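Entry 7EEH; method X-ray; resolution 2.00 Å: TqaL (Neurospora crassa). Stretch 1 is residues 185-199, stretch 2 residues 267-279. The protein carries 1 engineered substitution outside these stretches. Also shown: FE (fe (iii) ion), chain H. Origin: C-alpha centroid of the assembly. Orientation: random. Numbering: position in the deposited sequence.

Stretch 1, residues 185-199: TDGVDHTMTTYLGSK
Stretch 2 (267-279) ATRDMLIFFTRRP

Strand 190-199 and strand 267-277 lie side by side and antiparallel, with an angle of 176° between their directions and a closest axis approach of 4.6 Å. Strand 267-277 is extended (phi about -100 to -150°, psi about 110 to 160°). His190, Met192, Thr194 and Lys199 share one face of the sheet with Thr276, Phe274, Leu272, Asp270 and Thr268. Thr191, Thr193, Tyr195 and Ser198 share the other with Phe275, Ile273, Met271 and Arg269.

Asp186 (chi1 m) OD1 is one ligand of the iron, 2.1 Å from FE. Asp186 OD2 accepts a hydrogen bond from Thr191 OG1 at 2.8 Å and lies 3.3 Å from Phe275 CE1, at the ring edge. Gly187 has a positive phi (75°, psi 22°), which favours glycine. Val188 (phi/psi -125/-166, chi1 m) points toward stretch 2, with Val188 CG1 4.0 Å from Phe275 CB.

Asp189 (-98/-48, chi1 m) clasps the end of the partner strand. Its N donates to Thr276 O at 3.0 Å, and its OD2 accepts from Arg278 N at 2.9 Å. Thr276 O also accepts from His190 N at 3.0 Å, so one carbonyl serves two amides.

From His190 the backbone is extended, with phi near -125° and psi near 130° through Thr194. His190 pairs with Thr276, and Thr276 N donates to His190 O at 2.9 Å. Thr191 (chi1 m) faces Phe275 in a non-hydrogen-bonded pair.

Met192, a selenomethionine (chi1 t, chi2 t, chi3 98°), pairs with Phe274 (chi1 m, chi2 74°). Met192 N to Phe274 O is 3.0 Å, and Phe274 N to Met192 O is 2.7 Å. Met192 CE sits over one face of the Phe274 ring, 4.0 Å from its centroid, a CH-pi contact.

Thr193 (chi1 p) lies opposite Ile273 (chi1 m, chi2 t), Thr193 CG2 to Ile273 CG2 4.2 Å. Thr194 (chi1 m) pairs with Leu272: Thr194 N to Leu272 O is 2.9 Å, and Leu272 N to Thr194 O is 2.8 Å.

Tyr195 (-88/129, chi1 t, chi2 -85°) faces selenomethionine Met271 (m, m, m), with Tyr195 CB 3.9 Å from Met271 SE. A beta bulge follows, shifting the register by one. Leu196 (-102/-33, chi1 m, chi2 t) N donates to Asp270 O at 2.8 Å; Leu196 CD1 packs 3.8 Å from Leu272 CG. Asp270 N donates to Gly197 O (Gly197 171/178) at 2.8 Å.

Ser198 (-161/172, chi1 p) faces Arg269. Ser198 OG hydrogen-bonds Tyr195 OH at 2.8 Å, across the bulge. Lys199 (-145/121; t, t, p, t) pairs with Thr268 (chi1 p). Lys199 N to Thr268 O and Thr268 N to Lys199 O are both 3.0 Å.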

ATOM      1  N   THR B 185     -17.467  21.095 -27.036  1.00 28.63           N
ATOM      2  CA  THR B 185     -16.183  21.133 -26.349  1.00 25.86           C
ATOM      3  C   THR B 185     -15.995  22.514 -25.727  1.00 28.42           C
ATOM      4  O   THR B 185     -16.582  23.500 -26.176  1.00 28.05           O
ATOM      5  CB  THR B 185     -15.002  20.836 -27.284  1.00 25.54           C
ATOM      6  OG1 THR B 185     -14.752  21.975 -28.113  1.00 34.92           O
ATOM      7  CG2 THR B 185     -15.306  19.620 -28.165  1.00 28.49           C
ATOM      8  N   ASP B 186     -15.161  22.573 -24.696  1.00 23.34           N
ATOM      9  CA  ASP B 186     -14.878  23.814 -23.987  1.00 21.90           C
ATOM     10  C   ASP B 186     -13.787  24.646 -24.650  1.00 23.09           C
ATOM     11  O   ASP B 186     -13.472  25.731 -24.150  1.00 22.54           O
ATOM     12  CB  ASP B 186     -14.447  23.516 -22.548  1.00 21.33           C
ATOM     13  CG  ASP B 186     -15.484  22.737 -21.764  1.00 23.62           C
ATOM     14  OD1 ASP B 186     -16.695  22.865 -22.041  1.00 22.95           O
ATOM     15  OD2 ASP B 186     -15.067  22.001 -20.844  1.00 25.97           O
ATOM     16  N   GLY B 187     -13.184  24.157 -25.731  1.00 22.75           N
ATOM     17  CA  GLY B 187     -12.134  24.900 -26.398  1.00 21.01           C
ATOM     18  C   GLY B 187     -10.805  24.900 -25.688  1.00 25.36           C
ATOM     19  O   GLY B 187      -9.990  25.791 -25.931  1.00 24.36           O
ATOM     20  N   VAL B 188     -10.550  23.926 -24.808  1.00 22.29           N
ATOM     21  CA  VAL B 188      -9.283  23.873 -24.082  1.00 18.74           C
ATOM     22  C   VAL B 188      -8.653  22.503 -24.325  1.00 23.27           C
ATOM     23  O   VAL B 188      -9.052  21.787 -25.252  1.00 21.89           O
ATOM     24  CB  VAL B 188      -9.496  24.165 -22.580  1.00 22.09           C
ATOM     25  CG1 VAL B 188     -10.002  25.609 -22.363  1.00 18.08           C
ATOM     26  CG2 VAL B 188     -10.483  23.179 -21.979  1.00 18.39           C
ATOM     27  N   ASP B 189      -7.646  22.139 -23.524  1.00 18.42           N
ATOM     28  CA  ASP B 189      -7.007  20.831 -23.628  1.00 21.17           C
ATOM     29  C   ASP B 189      -7.547  19.826 -22.617  1.00 20.72           C
ATOM     30  O   ASP B 189      -7.846  18.692 -22.989  1.00 19.66           O
ATOM     31  CB  ASP B 189      -5.484  20.959 -23.461  1.00 19.92           C
ATOM     32  CG  ASP B 189      -4.830  21.711 -24.620  1.00 27.09           C
ATOM     33  OD1 ASP B 189      -5.084  21.333 -25.785  1.00 21.46           O
ATOM     34  OD2 ASP B 189      -4.081  22.680 -24.359  1.00 22.34           O
ATOM     35  N   HIS B 190      -7.647  20.210 -21.341  1.00 18.86           N
ATOM     36  CA  HIS B 190      -8.134  19.331 -20.281  1.00 21.15           C
ATOM     37  C   HIS B 190      -9.146  20.092 -19.441  1.00 19.02           C
ATOM     38  O   HIS B 190      -8.886  21.231 -19.045  1.00 18.82           O
ATOM     39  CB  HIS B 190      -7.002  18.849 -19.356  1.00 20.31           C
ATOM     40  CG  HIS B 190      -5.874  18.179 -20.069  1.00 18.13           C
ATOM     41  ND1 HIS B 190      -5.914  16.852 -20.444  1.00 18.74           N
ATOM     42  CD2 HIS B 190      -4.663  18.645 -20.456  1.00 21.54           C
ATOM     43  CE1 HIS B 190      -4.782  16.534 -21.045  1.00 18.89           C
ATOM     44  NE2 HIS B 190      -4.006  17.607 -21.069  1.00 20.82           N
ATOM     45  N   THR B 191     -10.277  19.459 -19.150  1.00 18.67           N
ATOM     46  CA  THR B 191     -11.307  20.042 -18.304  1.00 17.36           C
ATOM     47  C   THR B 191     -11.533  19.134 -17.102  1.00 20.75           C
ATOM     48  O   THR B 191     -11.652  17.914 -17.257  1.00 18.48           O
ATOM     49  CB  THR B 191     -12.647  20.226 -19.050  1.00 20.98           C
ATOM     50  OG1 THR B 191     -12.485  21.116 -20.160  1.00 20.76           O
ATOM     51  CG2 THR B 191     -13.719  20.814 -18.083  1.00 19.60           C
HETATM   52  N   MSE B 192     -11.577  19.730 -15.908  1.00 18.47           N
HETATM   53  CA  MSE B 192     -11.809  18.995 -14.664  1.00 17.37           C
HETATM   54  C   MSE B 192     -12.975  19.662 -13.932  1.00 16.68           C
HETATM   55  O   MSE B 192     -13.002  20.898 -13.771  1.00 18.10           O
HETATM   56  CB  MSE B 192     -10.548  18.979 -13.773  1.00 14.48           C
HETATM   57  CG  MSE B 192     -10.709  18.179 -12.476  1.00 19.48           C
HETATM   58 SE   MSE B 192      -9.032  17.580 -11.728  1.00 22.40          SE
HETATM   59  CE  MSE B 192      -8.655  18.962 -10.342  1.00 21.42           C
ATOM     60  N   THR B 193     -13.950  18.861 -13.513  1.00 16.95           N
ATOM     61  CA  THR B 193     -15.117  19.342 -12.780  1.00 17.48           C
ATOM     62  C   THR B 193     -15.217  18.567 -11.477  1.00 19.12           C
ATOM     63  O   THR B 193     -15.351  17.338 -11.489  1.00 19.40           O
ATOM     64  CB  THR B 193     -16.392  19.172 -13.597  1.00 19.29           C
ATOM     65  OG1 THR B 193     -16.584  17.781 -13.890  1.00 22.66           O
ATOM     66  CG2 THR B 193     -16.266  19.934 -14.906  1.00 20.37           C
ATOM     67  N   THR B 194     -15.153  19.286 -10.364  1.00 18.53           N
ATOM     68  CA  THR B 194     -15.095  18.699  -9.038  1.00 17.72           C
ATOM     69  C   THR B 194     -16.287  19.217  -8.247  1.00 19.28           C
ATOM     70  O   THR B 194     -16.545  20.421  -8.225  1.00 16.12           O
ATOM     71  CB  THR B 194     -13.775  19.056  -8.356  1.00 18.04           C
ATOM     72  OG1 THR B 194     -12.698  18.391  -9.038  1.00 19.19           O
ATOM     73  CG2 THR B 194     -13.771  18.654  -6.885  1.00 16.36           C
ATOM     74  N   TYR B 195     -17.021  18.298  -7.634  1.00 17.59           N
ATOM     75  CA  TYR B 195     -18.260  18.596  -6.935  1.00 17.52           C
ATOM     76  C   TYR B 195     -17.970  18.962  -5.488  1.00 20.28           C
ATOM     77  O   TYR B 195     -17.261  18.236  -4.784  1.00 20.25           O
ATOM     78  CB  TYR B 195     -19.167  17.376  -7.021  1.00 18.53           C
ATOM     79  CG  TYR B 195     -20.399  17.349  -6.167  1.00 20.29           C
ATOM     80  CD1 TYR B 195     -20.346  16.918  -4.842  1.00 21.00           C
ATOM     81  CD2 TYR B 195     -21.635  17.673  -6.705  1.00 23.27           C
ATOM     82  CE1 TYR B 195     -21.497  16.850  -4.066  1.00 23.88           C
ATOM     83  CE2 TYR B 195     -22.788  17.612  -5.939  1.00 23.60           C
ATOM     84  CZ  TYR B 195     -22.711  17.201  -4.627  1.00 23.73           C
ATOM     85  OH  TYR B 195     -23.863  17.130  -3.878  1.00 28.05           O
ATOM     86  N   LEU B 196     -18.516  20.086  -5.044  1.00 16.73           N
ATOM     87  CA  LEU B 196     -18.334  20.519  -3.667  1.00 18.71           C
ATOM     88  C   LEU B 196     -19.543  20.248  -2.782  1.00 21.54           C
ATOM     89  O   LEU B 196     -19.368  20.011  -1.582  1.00 23.52           O
ATOM     90  CB  LEU B 196     -18.016  22.018  -3.613  1.00 16.85           C
ATOM     91  CG  LEU B 196     -16.690  22.435  -4.245  1.00 21.35           C
ATOM     92  CD1 LEU B 196     -16.486  23.956  -4.068  1.00 22.01           C
ATOM     93  CD2 LEU B 196     -15.555  21.606  -3.619  1.00 17.32           C
ATOM     94  N   GLY B 197     -20.746  20.307  -3.332  1.00 21.17           N
ATOM     95  CA  GLY B 197     -21.951  20.083  -2.557  1.00 22.33           C
ATOM     96  C   GLY B 197     -23.163  20.439  -3.391  1.00 25.29           C
ATOM     97  O   GLY B 197     -23.050  20.888  -4.535  1.00 21.42           O
ATOM     98  N   SER B 198     -24.334  20.235  -2.790  1.00 28.31           N
ATOM     99  CA  SER B 198     -25.600  20.592  -3.422  1.00 31.59           C
ATOM    100  C   SER B 198     -26.700  20.694  -2.366  1.00 34.08           C
ATOM    101  O   SER B 198     -26.509  20.328  -1.205  1.00 30.86           O
ATOM    102  CB  SER B 198     -25.987  19.577  -4.483  1.00 30.53           C
ATOM    103  OG  SER B 198     -26.404  18.362  -3.885  1.00 34.90           O
ATOM    104  N   LYS B 199     -27.870  21.169  -2.805  1.00 37.23           N
ATOM    105  CA  LYS B 199     -29.021  21.415  -1.932  1.00 37.56           C
ATOM    106  C   LYS B 199     -30.298  21.094  -2.695  1.00 40.19           C
ATOM    107  O   LYS B 199     -30.553  21.699  -3.742  1.00 40.29           O
ATOM    108  CB  LYS B 199     -29.048  22.869  -1.455  1.00 37.05           C
ATOM    109  CG  LYS B 199     -29.905  23.139  -0.202  1.00 45.14           C
ATOM    110  CD  LYS B 199     -29.957  24.646   0.134  1.00 43.65           C
ATOM    111  CE  LYS B 199     -30.791  25.442  -0.886  1.00 43.29           C
ATOM    112  NZ  LYS B 199     -30.951  26.889  -0.542  1.00 43.29           N
ATOM    113  N   ALA B 267     -33.074  24.364  -6.004  1.00 40.19           N
ATOM    114  CA  ALA B 267     -31.978  23.413  -5.944  1.00 38.09           C
ATOM    115  C   ALA B 267     -30.693  24.114  -6.366  1.00 36.83           C
ATOM    116  O   ALA B 267     -30.683  24.876  -7.336  1.00 37.39           O
ATOM    117  CB  ALA B 267     -32.250  22.200  -6.840  1.00 37.85           C
ATOM    118  N   THR B 268     -29.610  23.859  -5.634  1.00 36.08           N
ATOM    119  CA  THR B 268     -28.312  24.440  -5.949  1.00 33.80           C
ATOM    120  C   THR B 268     -27.270  23.336  -6.105  1.00 29.02           C
ATOM    121  O   THR B 268     -27.389  22.265  -5.511  1.00 30.87           O
ATOM    122  CB  THR B 268     -27.867  25.424  -4.864  1.00 28.38           C
ATOM    123  OG1 THR B 268     -27.681  24.721  -3.630  1.00 33.61           O
ATOM    124  CG2 THR B 268     -28.913  26.497  -4.655  1.00 35.12           C
ATOM    125  N   ARG B 269     -26.235  23.618  -6.888  1.00 23.46           N
ATOM    126  CA  ARG B 269     -25.144  22.667  -7.118  1.00 25.59           C
ATOM    127  C   ARG B 269     -23.846  23.452  -7.153  1.00 24.27           C
ATOM    128  O   ARG B 269     -23.719  24.383  -7.954  1.00 21.73           O
ATOM    129  CB  ARG B 269     -25.341  21.917  -8.437  1.00 25.39           C
ATOM    130  CG  ARG B 269     -24.326  20.806  -8.737  1.00 22.62           C
ATOM    131  CD  ARG B 269     -24.787  20.089  -9.988  1.00 26.57           C
ATOM    132  NE  ARG B 269     -23.841  19.118 -10.525  1.00 26.71           N
ATOM    133  CZ  ARG B 269     -23.009  19.334 -11.539  1.00 30.92           C
ATOM    134  NH1 ARG B 269     -22.952  20.521 -12.142  1.00 30.45           N
ATOM    135  NH2 ARG B 269     -22.227  18.343 -11.953  1.00 22.45           N
ATOM    136  N   ASP B 270     -22.888  23.088  -6.304  1.00 21.63           N
ATOM    137  CA  ASP B 270     -21.625  23.815  -6.182  1.00 19.94           C
ATOM    138  C   ASP B 270     -20.497  23.012  -6.831  1.00 22.39           C
ATOM    139  O   ASP B 270     -20.249  21.868  -6.438  1.00 19.13           O
ATOM    140  CB  ASP B 270     -21.296  24.094  -4.720  1.00 19.25           C
ATOM    141  CG  ASP B 270     -22.415  24.845  -4.000  1.00 26.70           C
ATOM    142  OD1 ASP B 270     -23.205  25.528  -4.679  1.00 23.32           O
ATOM    143  OD2 ASP B 270     -22.502  24.732  -2.764  1.00 25.18           O
HETATM  144  N   MSE B 271     -19.804  23.628  -7.790  1.00 20.86           N
HETATM  145  CA  MSE B 271     -18.723  22.986  -8.552  1.00 21.64           C
HETATM  146  C   MSE B 271     -17.443  23.814  -8.520  1.00 22.01           C
HETATM  147  O   MSE B 271     -17.497  25.040  -8.397  1.00 18.12           O
HETATM  148  CB  MSE B 271     -19.114  22.805 -10.026  1.00 20.35           C
HETATM  149  CG  MSE B 271     -20.350  21.954 -10.300  1.00 23.49           C
HETATM  150 SE   MSE B 271     -20.280  20.165  -9.541  1.00 27.03          SE
HETATM  151  CE  MSE B 271     -19.024  19.460 -10.903  1.00 16.75           C
ATOM    152  N   LEU B 272     -16.300  23.153  -8.660  1.00 17.96           N
ATOM    153  CA  LEU B 272     -15.088  23.789  -9.160  1.00 16.45           C
ATOM    154  C   LEU B 272     -14.891  23.302 -10.591  1.00 20.70           C
ATOM    155  O   LEU B 272     -14.926  22.096 -10.837  1.00 18.36           O
ATOM    156  CB  LEU B 272     -13.877  23.442  -8.290  1.00 17.56           C
ATOM    157  CG  LEU B 272     -13.928  23.948  -6.843  1.00 17.35           C
ATOM    158  CD1 LEU B 272     -12.801  23.342  -6.028  1.00 19.60           C
ATOM    159  CD2 LEU B 272     -13.875  25.485  -6.811  1.00 14.98           C
ATOM    160  N   ILE B 273     -14.715  24.231 -11.531  1.00 18.61           N
ATOM    161  CA  ILE B 273     -14.556  23.896 -12.944  1.00 18.19           C
ATOM    162  C   ILE B 273     -13.209  24.443 -13.402  1.00 18.78           C
ATOM    163  O   ILE B 273     -12.998  25.664 -13.412  1.00 17.48           O
ATOM    164  CB  ILE B 273     -15.702  24.443 -13.804  1.00 16.75           C
ATOM    165  CG1 ILE B 273     -17.044  23.926 -13.282  1.00 19.46           C
ATOM    166  CG2 ILE B 273     -15.502  24.049 -15.264  1.00 18.98           C
ATOM    167  CD1 ILE B 273     -18.230  24.616 -13.872  1.00 29.54           C
ATOM    168  N   PHE B 274     -12.292  23.540 -13.764  1.00 16.42           N
ATOM    169  CA  PHE B 274     -10.935  23.880 -14.184  1.00 15.76           C
ATOM    170  C   PHE B 274     -10.849  23.730 -15.695  1.00 20.10           C
ATOM    171  O   PHE B 274     -10.997  22.616 -16.204  1.00 17.70           O
ATOM    172  CB  PHE B 274      -9.880  22.961 -13.539  1.00 18.28           C
ATOM    173  CG  PHE B 274      -9.937  22.873 -12.018  1.00 19.02           C
ATOM    174  CD1 PHE B 274     -10.932  22.159 -11.383  1.00 16.28           C
ATOM    175  CD2 PHE B 274      -8.936  23.448 -11.243  1.00 21.49           C
ATOM    176  CE1 PHE B 274     -10.975  22.052  -9.997  1.00 17.10           C
ATOM    177  CE2 PHE B 274      -8.954  23.345  -9.853  1.00 21.64           C
ATOM    178  CZ  PHE B 274      -9.984  22.644  -9.230  1.00 23.65           C
ATOM    179  N   PHE B 275     -10.594  24.833 -16.410  1.00 19.58           N
ATOM    180  CA  PHE B 275     -10.383  24.805 -17.863  1.00 18.69           C
ATOM    181  C   PHE B 275      -8.905  25.055 -18.127  1.00 20.86           C
ATOM    182  O   PHE B 275      -8.441  26.189 -17.961  1.00 20.98           O
ATOM    183  CB  PHE B 275     -11.197  25.874 -18.585  1.00 20.03           C
ATOM    184  CG  PHE B 275     -12.694  25.768 -18.438  1.00 20.88           C
ATOM    185  CD1 PHE B 275     -13.412  24.805 -19.121  1.00 22.74           C
ATOM    186  CD2 PHE B 275     -13.395  26.711 -17.687  1.00 21.30           C
ATOM    187  CE1 PHE B 275     -14.804  24.755 -19.032  1.00 21.91           C
ATOM    188  CE2 PHE B 275     -14.785  26.664 -17.595  1.00 21.92           C
ATOM    189  CZ  PHE B 275     -15.485  25.687 -18.269  1.00 24.45           C
ATOM    190  N   THR B 276      -8.166  24.027 -18.572  1.00 17.08           N
ATOM    191  CA  THR B 276      -6.718  24.135 -18.726  1.00 17.10           C
ATOM    192  C   THR B 276      -6.300  23.959 -20.184  1.00 19.04           C
ATOM    193  O   THR B 276      -6.668  22.968 -20.826  1.00 17.72           O
ATOM    194  CB  THR B 276      -6.000  23.109 -17.831  1.00 16.75           C
ATOM    195  OG1 THR B 276      -6.287  23.409 -16.457  1.00 17.95           O
ATOM    196  CG2 THR B 276      -4.485  23.180 -18.047  1.00 21.56           C
ATOM    197  N   ARG B 277      -5.501  24.903 -20.696  1.00 21.57           N
ATOM    198  CA  ARG B 277      -5.047  24.840 -22.085  1.00 20.79           C
ATOM    199  C   ARG B 277      -3.659  25.450 -22.222  1.00 22.44           C
ATOM    200  O   ARG B 277      -3.195  26.194 -21.352  1.00 22.41           O
ATOM    201  CB  ARG B 277      -6.015  25.556 -23.026  1.00 20.75           C
ATOM    202  CG  ARG B 277      -6.194  27.064 -22.711  1.00 20.37           C
ATOM    203  CD  ARG B 277      -6.846  27.795 -23.886  1.00 23.00           C
ATOM    204  NE  ARG B 277      -7.204  29.183 -23.568  1.00 26.18           N
ATOM    205  CZ  ARG B 277      -6.323  30.176 -23.440  1.00 29.28           C
ATOM    206  NH1 ARG B 277      -5.022  29.953 -23.605  1.00 24.87           N
ATOM    207  NH2 ARG B 277      -6.737  31.403 -23.160  1.00 26.51           N
ATOM    208  N   ARG B 278      -2.986  25.105 -23.327  1.00 23.66           N
ATOM    209  CA  ARG B 278      -1.767  25.804 -23.712  1.00 23.22           C
ATOM    210  C   ARG B 278      -2.118  27.244 -24.109  1.00 23.83           C
ATOM    211  O   ARG B 278      -3.257  27.532 -24.482  1.00 24.88           O
ATOM    212  CB  ARG B 278      -1.068  25.078 -24.868  1.00 27.75           C
ATOM    213  CG  ARG B 278      -0.580  23.649 -24.525  1.00 29.41           C
ATOM    214  CD  ARG B 278       0.502  23.689 -23.468  1.00 34.17           C
ATOM    215  NE  ARG B 278       1.457  22.578 -23.521  1.00 36.52           N
ATOM    216  CZ  ARG B 278       2.408  22.388 -22.600  1.00 44.50           C
ATOM    217  NH1 ARG B 278       2.510  23.227 -21.568  1.00 40.45           N
ATOM    218  NH2 ARG B 278       3.253  21.365 -22.690  1.00 40.78           N
ATOM    219  N   PRO B 279      -1.159  28.166 -24.021  1.00 27.66           N
ATOM    220  CA  PRO B 279      -1.452  29.569 -24.353  1.00 28.08           C
ATOM    221  C   PRO B 279      -1.752  29.749 -25.830  1.00 30.10           C
ATOM    222  O   PRO B 279      -1.395  28.925 -26.676  1.00 30.31           O
ATOM    223  CB  PRO B 279      -0.173  30.316 -23.960  1.00 30.09           C
ATOM    224  CG  PRO B 279       0.893  29.283 -23.963  1.00 30.83           C
ATOM    225  CD  PRO B 279       0.237  27.981 -23.581  1.00 27.33           C
TER
HETATM  226 FE    FE H 402     -18.318  22.109 -21.027  1.00 24.32          FE
HETATM  227  O   HOH W   1     -27.842  26.756  -1.488  1.00 40.82           O
HETATM  228  O   HOH W   2     -18.903  24.298 -20.788  1.00 27.33           O